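PDB 5XH8: extracellular invertase from Aspergillus kawachii, which hydrolyses beta-fructofuranosides such as sucrose and, with high transfructosylation activity, transfers fructosyl units, probably to build fructooligosaccharides such as 1-kestose. Local coordinates for residues 251-256 with 267-272; 319-324 with 342-347; 326-331 with 338-343; 373-378 with 418-423. All coordinates share one frame; numbering follows the deposited sequence.

In the fold
Contacts 1, 2 and 4 are buried, whereas contact 3 is partly buried and lies about 19 Å from the centre of the chain, measured to its own centre. Contact 1 is a hairpin in one sheet of the GH32 beta-propeller; contacts 2, 3 and 4 meet another sheet, with strand 341-348 shared by 2 and 3 and strand 366-385 beside it carrying half of contact 4. Phe253 of contact 1 stacks on Phe342 of contact 2 between the two sheets. Chemistry follows place: backbone bonds with aromatic packing in 1 and 2, a water and a carboxylate around a turn in 3, and ion pairs in 4, where Arg341 of contact 3 meets Glu375 and Glu421.

Contact 1: 251-256 with 267-272; sequences NVFSLD and FTTIGT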
loop_
_atom_site.group_PDB
_atom_site.type_symbol
_atom_site.label_atom_id
_atom_site.label_comp_id
_atom_site.label_asym_id
_atom_site.label_seq_id
_atom_site.Cartn_x
_atom_site.Cartn_y
_atom_site.Cartn_z
ATOM N N ASN A 251 12.355 -9.817 18.528
ATOM C CA ASN A 251 13.504 -8.944 18.764
ATOM C C ASN A 251 14.767 -9.728 18.379
ATOM O O ASN A 251 14.828 -10.920 18.622
ATOM C CB ASN A 251 13.666 -8.629 20.241
ATOM C CG ASN A 251 12.512 -7.848 20.838
ATOM O OD1 ASN A 251 11.351 -7.902 20.415
ATOM N ND2 ASN A 251 12.836 -7.165 21.859
ATOM N N VAL A 252 15.797 -9.034 17.898
ATOM C CA VAL A 252 17.099 -9.632 17.569
ATOM C C VAL A 252 18.193 -8.757 18.184
ATOM O O VAL A 252 18.156 -7.515 18.108
ATOM C CB VAL A 252 17.312 -9.742 16.041
ATOM C CG1 VAL A 252 18.653 -10.394 15.719
ATOM C CG2 VAL A 252 16.202 -10.563 15.419
ATOM N N PHE A 253 19.148 -9.419 18.832
ATOM C CA PHE A 253 20.219 -8.739 19.571
ATOM C C PHE A 253 21.351 -9.732 19.812
ATOM O O PHE A 253 21.251 -10.920 19.475
ATOM C CB PHE A 253 19.689 -8.178 20.909
ATOM C CG PHE A 253 18.942 -9.189 21.727
ATOM C CD1 PHE A 253 17.605 -9.486 21.450
ATOM C CD2 PHE A 253 19.584 -9.882 22.756
ATOM C CE1 PHE A 253 16.925 -10.444 22.186
ATOM C CE2 PHE A 253 18.901 -10.827 23.500
ATOM C CZ PHE A 253 17.575 -11.112 23.221
ATOM N N SER A 254 22.445 -9.229 20.352
ATOM C CA SER A 254 23.625 -10.034 20.516
ATOM C C SER A 254 24.290 -9.685 21.846
ATOM O O SER A 254 24.383 -8.512 22.230
ATOM C CB SER A 254 24.577 -9.861 19.298
ATOM O OG SER A 254 24.961 -8.502 19.115
ATOM N N LEU A 255 24.757 -10.728 22.522
ATOM C CA LEU A 255 25.189 -10.652 23.917
ATOM C C LEU A 255 26.587 -11.263 24.174
ATOM O O LEU A 255 27.023 -12.172 23.462
ATOM C CB LEU A 255 24.185 -11.439 24.788
ATOM C CG LEU A 255 22.710 -11.022 24.734
ATOM C CD1 LEU A 255 21.851 -11.969 25.589
ATOM C CD2 LEU A 255 22.561 -9.570 25.143
ATOM N N ASP A 256 27.242 -10.763 25.216
ATOM C CA ASP A 256 28.332 -11.491 25.875
ATOM C C ASP A 256 27.973 -11.698 27.352
ATOM O O ASP A 256 26.797 -11.550 27.749
ATOM C CB ASP A 256 29.673 -10.766 25.655
ATOM C CG ASP A 256 29.733 -9.394 26.279
ATOM O OD1 ASP A 256 28.887 -8.986 27.130
ATOM O OD2 ASP A 256 30.660 -8.675 25.898
ATOM N N PHE A 267 20.872 -13.744 19.741
ATOM C CA PHE A 267 19.646 -14.247 20.370
ATOM C C PHE A 267 18.439 -13.534 19.760
ATOM O O PHE A 267 18.567 -12.411 19.254
ATOM C CB PHE A 267 19.656 -13.922 21.860
ATOM C CG PHE A 267 20.625 -14.739 22.682
ATOM C CD1 PHE A 267 21.974 -14.386 22.758
ATOM C CD2 PHE A 267 20.172 -15.812 23.444
ATOM C CE1 PHE A 267 22.860 -15.115 23.558
ATOM C CE2 PHE A 267 21.053 -16.548 24.240
ATOM C CZ PHE A 267 22.396 -16.200 24.290
ATOM N N THR A 268 17.278 -14.175 19.837
ATOM C CA THR A 268 16.007 -13.516 19.528
ATOM C C THR A 268 15.018 -13.812 20.654
ATOM O O THR A 268 15.098 -14.886 21.276
ATOM C CB THR A 268 15.441 -13.964 18.158
ATOM O OG1 THR A 268 14.194 -13.294 17.879
ATOM C CG2 THR A 268 15.243 -15.486 18.098
ATOM N N THR A 269 14.133 -12.861 20.948
ATOM C CA THR A 269 12.919 -13.155 21.742
ATOM C C THR A 269 11.688 -13.067 20.835
ATOM O O THR A 269 11.634 -12.222 19.932
ATOM C CB THR A 269 12.773 -12.289 23.006
ATOM O OG1 THR A 269 12.646 -10.900 22.672
ATOM C CG2 THR A 269 13.992 -12.465 23.923
ATOM N N ILE A 270 10.730 -13.971 21.056
ATOM C CA ILE A 270 9.509 -14.027 20.252
ATOM C C ILE A 270 8.356 -14.446 21.102
ATOM O O ILE A 270 8.539 -15.192 22.053
ATOM C CB ILE A 270 9.567 -15.064 19.111
ATOM C CG1 ILE A 270 10.200 -16.381 19.591
ATOM C CG2 ILE A 270 10.356 -14.509 17.953
ATOM C CD1 ILE A 270 9.839 -17.538 18.707
ATOM N N GLY A 271 7.172 -13.968 20.738
ATOM C CA GLY A 271 5.924 -14.553 21.183
ATOM C C GLY A 271 5.536 -15.615 20.167
ATOM O O GLY A 271 5.705 -15.420 18.965
ATOM N N THR A 272 5.011 -16.740 20.636
ATOM C CA THR A 272 4.420 -17.716 19.724
ATOM C C THR A 272 2.950 -17.903 20.060
ATOM O O THR A 272 2.573 -17.970 21.234
ATOM C CB THR A 272 5.176 -19.081 19.724
ATOM O OG1 THR A 272 4.838 -19.859 20.872
ATOM C CG2 THR A 272 6.640 -18.863 19.686
#
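Asn251 pairs with Thr269 and Phe253 with Phe267 through backbone hydrogen bonds that run both ways in each pair, making 251-255 and 267-272 neighbouring antiparallel strands. The straightest is Phe267 N to Phe253 O, with an N-H...O angle of 174°. Asn251 O is gripped twice: Thr269 N reaches it at 3.1 Å, and Thr268 OG1 donates to it at 2.6 Å from the opposite face of the carbonyl plane. Thr268 OG1 stands anti to its own backbone N (chi1 -180°), which turns the hydroxyl back to the partner strand.

Apolar packing gathers on the face of Phe253, Phe267 and Thr269. The Phe253 ring lies above Phe267 O, which sits under its rim, while Phe253 CE2 touches Phe267 CB at 3.6 Å. Thr269 CG2 comes in the ring plane to the edge, 3.9 Å from Phe253 CZ. Leu255 crosses Phe267 at about a right angle and sets CD1 over that ring's face in a CH-pi contact, 4.1 Å from CD1 to the ring centroid.

Every touching residue is buried. Among the polar atoms Asn251 O thus has two donors, and Thr268 OG1 is also bonded to Gln206, while the face bearing Phe253, Leu255 and Phe267 packs against Leu376 and Val378 of strand 366-385.

Contact 2: 319-324 with 342-347; sequences YAAAGK and FISYVW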
loop_
_atom_site.group_PDB
_atom_site.type_symbol
_atom_site.label_atom_id
_atom_site.label_comp_id
_atom_site.label_asym_id
_atom_site.label_seq_id
_atom_site.Cartn_x
_atom_site.Cartn_y
_atom_site.Cartn_z
ATOM N N TYR A 319 3.952 -11.983 27.804
ATOM C CA TYR A 319 4.031 -12.015 26.340
ATOM C C TYR A 319 4.660 -10.754 25.746
ATOM O O TYR A 319 4.968 -9.816 26.472
ATOM C CB TYR A 319 2.626 -12.228 25.753
ATOM C CG TYR A 319 2.573 -12.798 24.350
ATOM C CD1 TYR A 319 3.164 -14.038 24.050
ATOM C CD2 TYR A 319 1.874 -12.139 23.333
ATOM C CE1 TYR A 319 3.087 -14.575 22.789
ATOM C CE2 TYR A 319 1.826 -12.657 22.060
ATOM C CZ TYR A 319 2.422 -13.887 21.789
ATOM O OH TYR A 319 2.407 -14.429 20.517
ATOM N N ALA A 320 4.913 -10.785 24.433
ATOM C CA ALA A 320 5.116 -9.572 23.633
ATOM C C ALA A 320 6.295 -8.744 24.056
ATOM O O ALA A 320 6.248 -7.525 23.934
ATOM C CB ALA A 320 3.845 -8.711 23.651
ATOM N N ALA A 321 7.367 -9.377 24.543
ATOM C CA ALA A 321 8.485 -8.606 25.079
ATOM C C ALA A 321 9.122 -7.696 24.039
ATOM O O ALA A 321 9.303 -8.086 22.881
ATOM C CB ALA A 321 9.515 -9.505 25.719
ATOM N N ALA A 322 9.420 -6.473 24.461
ATOM C CA ALA A 322 10.172 -5.542 23.673
ATOM C C ALA A 322 11.339 -5.059 24.491
ATOM O O ALA A 322 11.187 -4.509 25.593
ATOM C CB ALA A 322 9.328 -4.354 23.243
ATOM N N GLY A 323 12.495 -5.155 23.865
ATOM C CA GLY A 323 13.769 -4.814 24.462
ATOM C C GLY A 323 14.526 -3.888 23.532
ATOM O O GLY A 323 14.139 -3.688 22.382
ATOM N N LYS A 324 15.594 -3.309 24.040
ATOM C CA LYS A 324 16.389 -2.375 23.276
ATOM C C LYS A 324 17.786 -2.316 23.856
ATOM O O LYS A 324 17.965 -2.429 25.067
ATOM C CB LYS A 324 15.776 -0.973 23.347
ATOM C CG LYS A 324 16.295 0.033 22.332
ATOM C CD LYS A 324 15.896 -0.352 20.902
ATOM C CE LYS A 324 16.133 0.771 19.884
ATOM N NZ LYS A 324 15.658 0.312 18.542
ATOM N N PHE A 342 21.259 -4.925 27.055
ATOM C CA PHE A 342 20.010 -5.139 26.369
ATOM C C PHE A 342 18.911 -5.278 27.433
ATOM O O PHE A 342 18.873 -6.269 28.178
ATOM C CB PHE A 342 20.048 -6.379 25.482
ATOM C CG PHE A 342 18.831 -6.505 24.602
ATOM C CD1 PHE A 342 18.757 -5.810 23.401
ATOM C CD2 PHE A 342 17.748 -7.288 24.992
ATOM C CE1 PHE A 342 17.630 -5.901 22.604
ATOM C CE2 PHE A 342 16.620 -7.380 24.201
ATOM C CZ PHE A 342 16.553 -6.678 23.015
ATOM N N ILE A 343 18.038 -4.268 27.502
ATOM C CA ILE A 343 16.977 -4.204 28.502
ATOM C C ILE A 343 15.684 -4.637 27.825
ATOM O O ILE A 343 15.308 -4.057 26.794
ATOM C CB ILE A 343 16.839 -2.772 29.042
ATOM C CG1 ILE A 343 18.196 -2.224 29.541
ATOM C CG2 ILE A 343 15.724 -2.687 30.099
ATOM C CD1 ILE A 343 18.893 -3.072 30.597
ATOM N N SER A 344 15.024 -5.656 28.379
ATOM C CA SER A 344 13.741 -6.162 27.893
ATOM C C SER A 344 12.605 -5.955 28.919
ATOM O O SER A 344 12.754 -6.278 30.120
ATOM C CB SER A 344 13.846 -7.654 27.611
ATOM O OG SER A 344 12.700 -8.110 26.928
ATOM N N TYR A 345 11.494 -5.397 28.432
ATOM C CA TYR A 345 10.235 -5.305 29.161
ATOM C C TYR A 345 9.265 -6.318 28.596
ATOM O O TYR A 345 8.854 -6.239 27.430
ATOM C CB TYR A 345 9.607 -3.907 29.036
ATOM C CG TYR A 345 10.383 -2.801 29.675
ATOM C CD1 TYR A 345 11.449 -2.194 29.004
ATOM C CD2 TYR A 345 10.055 -2.332 30.937
ATOM C CE1 TYR A 345 12.180 -1.176 29.593
ATOM C CE2 TYR A 345 10.761 -1.309 31.533
ATOM C CZ TYR A 345 11.831 -0.732 30.865
ATOM O OH TYR A 345 12.548 0.283 31.441
ATOM N N VAL A 346 8.877 -7.260 29.433
ATOM C CA VAL A 346 7.827 -8.217 29.130
ATOM C C VAL A 346 6.456 -7.620 29.482
ATOM O O VAL A 346 6.330 -6.932 30.477
ATOM C CB VAL A 346 8.042 -9.500 29.951
ATOM C CG1 VAL A 346 6.916 -10.518 29.725
ATOM C CG2 VAL A 346 9.387 -10.122 29.596
ATOM N N TRP A 347 5.447 -7.906 28.668
ATOM C CA TRP A 347 4.077 -7.480 28.940
ATOM C C TRP A 347 3.399 -8.522 29.817
ATOM O O TRP A 347 3.517 -9.712 29.548
ATOM C CB TRP A 347 3.294 -7.376 27.628
ATOM C CG TRP A 347 1.847 -6.980 27.680
ATOM C CD1 TRP A 347 1.292 -5.991 28.421
ATOM C CD2 TRP A 347 0.783 -7.547 26.905
ATOM N NE1 TRP A 347 -0.047 -5.903 28.162
ATOM C CE2 TRP A 347 -0.390 -6.850 27.237
ATOM C CE3 TRP A 347 0.709 -8.585 25.964
ATOM C CZ2 TRP A 347 -1.627 -7.145 26.662
ATOM C CZ3 TRP A 347 -0.519 -8.885 25.398
ATOM C CH2 TRP A 347 -1.671 -8.170 25.745
#
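Tyr319 with Trp347, Ala322 with Tyr345 and Lys324 with Ile343 are the hydrogen-bonded pairs that join strands 319-324 and 342-347 in antiparallel fashion. The bonds run both ways in the first two pairs; in the third, Ile343 N bonds to Lys324 O, and the return bond is less certain. Their geometry varies: Trp347 N lies nearly in line with the C=O of Tyr319, whereas Tyr345 N sits 44° above the carbonyl plane of Ala322. Between the first two pairs the register slips by one residue, a beta bulge at which Ala320 takes a positive phi (62°). Ala321 CA then makes a C-H...O contact with Tyr345 O at 3.4 Å.

Among the side-chain packing contacts, Trp347 CE3 meets Ala320 CB at 3.9 Å and also approaches Tyr319 CB. Ala321 CB lies against Val346 CG2 and, 3.7 Å away, Ser344 OG. The ring of Phe342 takes the place beside Gly323: CG is anti to its backbone N (chi1 -171°), CZ comes to 3.5 Å from Gly323 C, and Lys324 N lies over one face toward the rim. Phe253 stacks on this ring from the neighbouring sheet.

The polar ends leave the strand pair. Tyr319 OH bonds to Glu248 and its ring meets His287, a sodium ligand, edge to face; Lys324 NZ bonds to Val102 O, and Tyr345 OH to Tyr76. The absence of a side chain at Gly323 thus lets the Phe342 ring and the Ser344 backbone come close, while the long polar side chains tie this strand pair to surrounding parts of the propeller.

Contact 3: 326-331 with 338-343; sequences LPSTSL and APDRFI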
loop_
_atom_site.group_PDB
_atom_site.type_symbol
_atom_site.label_atom_id
_atom_site.label_comp_id
_atom_site.label_asym_id
_atom_site.label_seq_id
_atom_site.Cartn_x
_atom_site.Cartn_y
_atom_site.Cartn_z
ATOM N N LEU A 326 20.753 -0.497 25.326
ATOM C CA LEU A 326 20.950 0.700 26.157
ATOM C C LEU A 326 22.458 0.905 26.281
ATOM O O LEU A 326 23.134 0.089 26.924
ATOM C CB LEU A 326 20.317 0.491 27.553
ATOM C CG LEU A 326 20.481 1.619 28.575
ATOM C CD1 LEU A 326 19.758 2.892 28.133
ATOM C CD2 LEU A 326 20.015 1.173 29.964
ATOM N N PRO A 327 22.994 1.960 25.652
ATOM C CA PRO A 327 24.451 2.058 25.698
ATOM C C PRO A 327 24.996 2.525 27.054
ATOM O O PRO A 327 24.322 3.254 27.811
ATOM C CB PRO A 327 24.779 3.064 24.580
ATOM C CG PRO A 327 23.562 3.884 24.450
ATOM C CD PRO A 327 22.404 2.986 24.775
ATOM N N SER A 328 26.241 2.144 27.302
ATOM C CA SER A 328 27.006 2.592 28.480
ATOM C C SER A 328 27.045 4.107 28.626
ATOM O O SER A 328 27.154 4.607 29.730
ATOM C CB SER A 328 28.449 2.060 28.413
ATOM O OG SER A 328 29.187 2.739 27.410
ATOM N N THR A 329 26.935 4.821 27.513
ATOM C CA THR A 329 26.888 6.276 27.508
ATOM C C THR A 329 25.556 6.891 27.901
ATOM O O THR A 329 25.469 8.116 28.044
ATOM C CB THR A 329 27.200 6.803 26.114
ATOM O OG1 THR A 329 26.249 6.264 25.186
ATOM C CG2 THR A 329 28.655 6.392 25.703
ATOM N N SER A 330 24.514 6.080 28.068
ATOM C CA SER A 330 23.215 6.617 28.494
ATOM C C SER A 330 23.270 7.275 29.868
ATOM O O SER A 330 24.174 6.996 30.656
ATOM C CB SER A 330 22.133 5.524 28.458
ATOM O OG SER A 330 22.234 4.599 29.527
ATOM N N LEU A 331 22.307 8.159 30.150
ATOM C CA LEU A 331 22.166 8.719 31.483
ATOM C C LEU A 331 22.075 7.647 32.580
ATOM O O LEU A 331 22.850 7.700 33.531
ATOM C CB LEU A 331 20.996 9.689 31.582
ATOM C CG LEU A 331 21.219 11.084 31.020
ATOM C CD1 LEU A 331 19.908 11.866 31.076
ATOM C CD2 LEU A 331 22.336 11.824 31.767
ATOM N N ALA A 338 27.133 0.963 34.309
ATOM C CA ALA A 338 26.867 -0.263 33.544
ATOM C C ALA A 338 27.614 -0.267 32.206
ATOM O O ALA A 338 27.820 0.783 31.624
ATOM C CB ALA A 338 25.369 -0.403 33.275
ATOM N N PRO A 339 27.961 -1.452 31.684
ATOM C CA PRO A 339 28.395 -1.519 30.304
ATOM C C PRO A 339 27.150 -1.449 29.381
ATOM O O PRO A 339 26.014 -1.253 29.875
ATOM C CB PRO A 339 29.066 -2.882 30.229
ATOM C CG PRO A 339 28.260 -3.712 31.158
ATOM C CD PRO A 339 27.833 -2.798 32.273
ATOM N N ASP A 340 27.363 -1.588 28.072
ATOM C CA ASP A 340 26.235 -1.695 27.117
ATOM C C ASP A 340 25.330 -2.841 27.568
ATOM O O ASP A 340 25.804 -3.910 27.977
ATOM C CB ASP A 340 26.706 -2.002 25.703
ATOM C CG ASP A 340 27.538 -0.897 25.069
ATOM O OD1 ASP A 340 27.448 0.297 25.411
ATOM O OD2 ASP A 340 28.275 -1.270 24.143
ATOM N N ARG A 341 24.022 -2.613 27.527
ATOM C CA ARG A 341 23.050 -3.616 27.987
ATOM C C ARG A 341 21.984 -3.816 26.939
ATOM O O ARG A 341 21.864 -3.008 26.033
ATOM C CB ARG A 341 22.415 -3.155 29.294
ATOM C CG ARG A 341 23.367 -3.242 30.476
ATOM C CD ARG A 341 22.716 -2.773 31.737
ATOM N NE ARG A 341 22.579 -1.324 31.799
ATOM C CZ ARG A 341 21.958 -0.669 32.781
ATOM N NH1 ARG A 341 21.376 -1.332 33.776
ATOM N NH2 ARG A 341 21.915 0.651 32.769
ATOM N N PHE A 342 21.259 -4.925 27.055
ATOM C CA PHE A 342 20.010 -5.139 26.369
ATOM C C PHE A 342 18.911 -5.278 27.433
ATOM O O PHE A 342 18.873 -6.269 28.178
ATOM C CB PHE A 342 20.048 -6.379 25.482
ATOM C CG PHE A 342 18.831 -6.505 24.602
ATOM C CD1 PHE A 342 18.757 -5.810 23.401
ATOM C CD2 PHE A 342 17.748 -7.288 24.992
ATOM C CE1 PHE A 342 17.630 -5.901 22.604
ATOM C CE2 PHE A 342 16.620 -7.380 24.201
ATOM C CZ PHE A 342 16.553 -6.678 23.015
ATOM N N ILE A 343 18.038 -4.268 27.502
ATOM C CA ILE A 343 16.977 -4.204 28.502
ATOM C C ILE A 343 15.684 -4.637 27.825
ATOM O O ILE A 343 15.308 -4.057 26.794
ATOM C CB ILE A 343 16.839 -2.772 29.042
ATOM C CG1 ILE A 343 18.196 -2.224 29.541
ATOM C CG2 ILE A 343 15.724 -2.687 30.099
ATOM C CD1 ILE A 343 18.893 -3.072 30.597
HETATM O O HOH W 1 23.874 0.134 29.491
#
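Leu326 carries CG anti to its backbone N (chi1 177°), and Arg341 bends at chi3 (-75°), which turns NE out of the line of the chain; the two side chains lie side by side, pointing the same way. Leu326 CD2 reaches Arg341 NH2 at 3.4 Å, oblique to the guanidinium, and also touches Ile343 CG1. Ala338 CB packs over one face of the guanidinium.

The backbones of Leu326 and Arg341 exchange two hydrogen bonds, the one from Leu326 N to Arg341 O being 2.8 Å long with its donor above the carbonyl plane. Beyond this pair the chains are bridged by one water, which donates to Leu326 O and Pro339 O and accepts from Arg341 NE at 3.0 Å, in the guanidinium plane. Asp340 supplies the remaining link: its OD1 takes Ser328 N on the anti lone pair at 2.9 Å, almost straight at 177°. Ser328 CB meanwhile rests 3.5 Å from Ala338 O.

Arg341 has further partners: NH1 forms salt bridges with Glu421 and Glu375, and NH2 bonds to Ser333 OG. Pro327 to Ser330 form a type I turn, closed by Ser330 N bonding to Pro327 O, and Ser330 is the N-cap residue of helix 331-336. The arrangement is that of two antiparallel propeller strands, 318-326 and 341-348, whose connection is a turn followed by a short helix.

Contact 4: 373-378 with 418-423; sequences PRELRV and IARETK
The N-terminus of helix 420-426, with Ala419 at the N-cap position, meets strand 366-385 of the beta-propeller here; the helix follows strand 408-418, which pairs with strand 366-385. Glu375 rises from the strand to Arg420, its chain extended beyond CG. Arg420 grips the carboxylate side-on with two nitrogens: NH2 bonds to Glu375 OE1 at 2.9 Å, lying in line at 175°, and NE bonds to OE2 on its syn lone pair at 3.0 Å. The carboxylate and guanidinium planes are 37° apart. Arg420 CG sits between its backbone N and carbonyl carbon (chi1 68°), and the later bend at chi3 turns NE toward Glu375 OE2.

OE2 also accepts Arg420 N at 2.9 Å, from above the carboxylate plane, so a side-chain oxygen of the strand meets the first turn of the helix. Arg341 is a further positive neighbour of OE2, and together with Arg420 and the helix N-terminus it would be expected to favour the charged form of Glu375 and offset the nearness of Glu421.

Beside the ion pair, Ala419 N bonds to Pro373 O at 2.8 Å. Ala419 CB lies 4.1 Å from Pro373 CB. Pro373 and Thr422 reach toward each other tip to tip, with Pro373 CG 3.5 Å from Thr422 OG1, the hydroxyl oxygen that is hydrogen-bonded to Leu73 O.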
loop_
_atom_site.group_PDB
_atom_site.type_symbol
_atom_site.label_atom_id
_atom_site.label_comp_id
_atom_site.label_asym_id
_atom_site.label_seq_id
_atom_site.Cartn_x
_atom_site.Cartn_y
_atom_site.Cartn_z
ATOM N N PRO A 373 12.034 -4.022 34.192
ATOM C CA PRO A 373 13.029 -4.114 33.128
ATOM C C PRO A 373 14.031 -5.195 33.477
ATOM O O PRO A 373 14.452 -5.279 34.650
ATOM C CB PRO A 373 13.702 -2.737 33.145
ATOM C CG PRO A 373 13.401 -2.161 34.496
ATOM C CD PRO A 373 12.052 -2.711 34.859
ATOM N N ARG A 374 14.407 -6.010 32.491
ATOM C CA ARG A 374 15.341 -7.110 32.709
ATOM C C ARG A 374 16.598 -6.940 31.832
ATOM O O ARG A 374 16.501 -6.623 30.635
ATOM C CB ARG A 374 14.685 -8.442 32.411
ATOM C CG ARG A 374 13.587 -8.790 33.390
ATOM C CD ARG A 374 12.759 -9.993 33.019
ATOM N NE ARG A 374 11.692 -10.141 34.020
ATOM C CZ ARG A 374 10.703 -11.027 33.980
ATOM N NH1 ARG A 374 10.581 -11.888 32.984
ATOM N NH2 ARG A 374 9.822 -11.039 34.965
ATOM N N GLU A 375 17.761 -7.116 32.467
ATOM C CA GLU A 375 19.045 -7.256 31.774
ATOM C C GLU A 375 19.158 -8.665 31.226
ATOM O O GLU A 375 18.876 -9.639 31.938
ATOM C CB GLU A 375 20.231 -6.931 32.712
ATOM C CG GLU A 375 20.374 -5.456 32.975
ATOM C CD GLU A 375 21.467 -5.126 33.974
ATOM O OE1 GLU A 375 22.385 -5.933 34.081
ATOM O OE2 GLU A 375 21.434 -4.055 34.623
ATOM N N LEU A 376 19.509 -8.762 29.936
ATOM C CA LEU A 376 19.807 -10.043 29.310
ATOM C C LEU A 376 21.309 -10.126 29.015
ATOM O O LEU A 376 21.932 -9.129 28.575
ATOM C CB LEU A 376 19.003 -10.233 28.033
ATOM C CG LEU A 376 17.483 -10.142 28.147
ATOM C CD1 LEU A 376 16.867 -10.559 26.812
ATOM C CD2 LEU A 376 16.915 -10.984 29.278
ATOM N N ARG A 377 21.890 -11.292 29.295
ATOM C CA ARG A 377 23.341 -11.527 29.071
ATOM C C ARG A 377 23.598 -13.015 28.933
ATOM O O ARG A 377 22.726 -13.829 29.237
ATOM C CB ARG A 377 24.182 -10.938 30.213
ATOM C CG ARG A 377 24.102 -11.691 31.545
ATOM C CD ARG A 377 24.796 -10.938 32.674
ATOM N NE ARG A 377 24.824 -11.698 33.930
ATOM C CZ ARG A 377 25.625 -12.746 34.198
ATOM N NH1 ARG A 377 26.479 -13.244 33.286
ATOM N NH2 ARG A 377 25.536 -13.341 35.388
ATOM N N VAL A 378 24.800 -13.374 28.486
ATOM C CA VAL A 378 25.165 -14.792 28.421
ATOM C C VAL A 378 25.543 -15.217 29.839
ATOM O O VAL A 378 26.357 -14.559 30.463
ATOM C CB VAL A 378 26.321 -15.079 27.428
ATOM C CG1 VAL A 378 26.593 -16.576 27.363
ATOM C CG2 VAL A 378 25.958 -14.579 26.043
ATOM N N ILE A 418 16.833 -8.721 37.051
ATOM C CA ILE A 418 16.193 -7.420 37.146
ATOM C C ILE A 418 17.259 -6.380 36.822
ATOM O O ILE A 418 18.355 -6.467 37.325
ATOM C CB ILE A 418 15.671 -7.169 38.579
ATOM C CG1 ILE A 418 14.620 -8.219 38.962
ATOM C CG2 ILE A 418 15.105 -5.757 38.706
ATOM C CD1 ILE A 418 14.315 -8.282 40.441
ATOM N N ALA A 419 16.956 -5.395 36.000
ATOM C CA ALA A 419 17.950 -4.369 35.698
ATOM C C ALA A 419 18.512 -3.760 36.987
ATOM O O ALA A 419 17.768 -3.510 37.961
ATOM C CB ALA A 419 17.359 -3.290 34.824
ATOM N N ARG A 420 19.818 -3.501 36.979
ATOM C CA ARG A 420 20.547 -3.284 38.234
ATOM C C ARG A 420 19.995 -2.147 39.069
ATOM O O ARG A 420 19.807 -2.317 40.287
ATOM C CB ARG A 420 22.062 -3.164 38.021
ATOM C CG ARG A 420 22.547 -1.918 37.287
ATOM C CD ARG A 420 23.970 -2.106 36.761
ATOM N NE ARG A 420 24.028 -3.266 35.869
ATOM C CZ ARG A 420 25.143 -3.786 35.346
ATOM N NH1 ARG A 420 26.332 -3.229 35.574
ATOM N NH2 ARG A 420 25.059 -4.853 34.579
ATOM N N GLU A 421 19.678 -1.026 38.419
ATOM C CA GLU A 421 19.228 0.167 39.122
ATOM C C GLU A 421 17.812 0.003 39.701
ATOM O O GLU A 421 17.498 0.535 40.782
ATOM C CB GLU A 421 19.263 1.381 38.222
ATOM C CG GLU A 421 20.613 1.641 37.570
ATOM C CD GLU A 421 20.749 1.083 36.155
ATOM O OE1 GLU A 421 20.149 0.030 35.839
ATOM O OE2 GLU A 421 21.491 1.687 35.353
ATOM N N THR A 422 16.970 -0.728 38.974
ATOM C CA THR A 422 15.643 -1.078 39.452
ATOM C C THR A 422 15.719 -2.037 40.646
ATOM O O THR A 422 14.969 -1.871 41.608
ATOM C CB THR A 422 14.787 -1.676 38.321
ATOM O OG1 THR A 422 14.491 -0.632 37.400
ATOM C CG2 THR A 422 13.484 -2.258 38.851
ATOM N N LYS A 423 16.586 -3.048 40.579
ATOM C CA LYS A 423 16.740 -3.954 41.706
ATOM C C LYS A 423 17.171 -3.201 42.991
ATOM O O LYS A 423 16.605 -3.444 44.076
ATOM C CB LYS A 423 17.713 -5.089 41.390
ATOM C CG LYS A 423 17.810 -6.099 42.517
ATOM C CD LYS A 423 18.691 -7.281 42.171
ATOM C CE LYS A 423 18.601 -8.344 43.261
ATOM N NZ LYS A 423 19.699 -9.317 43.047
#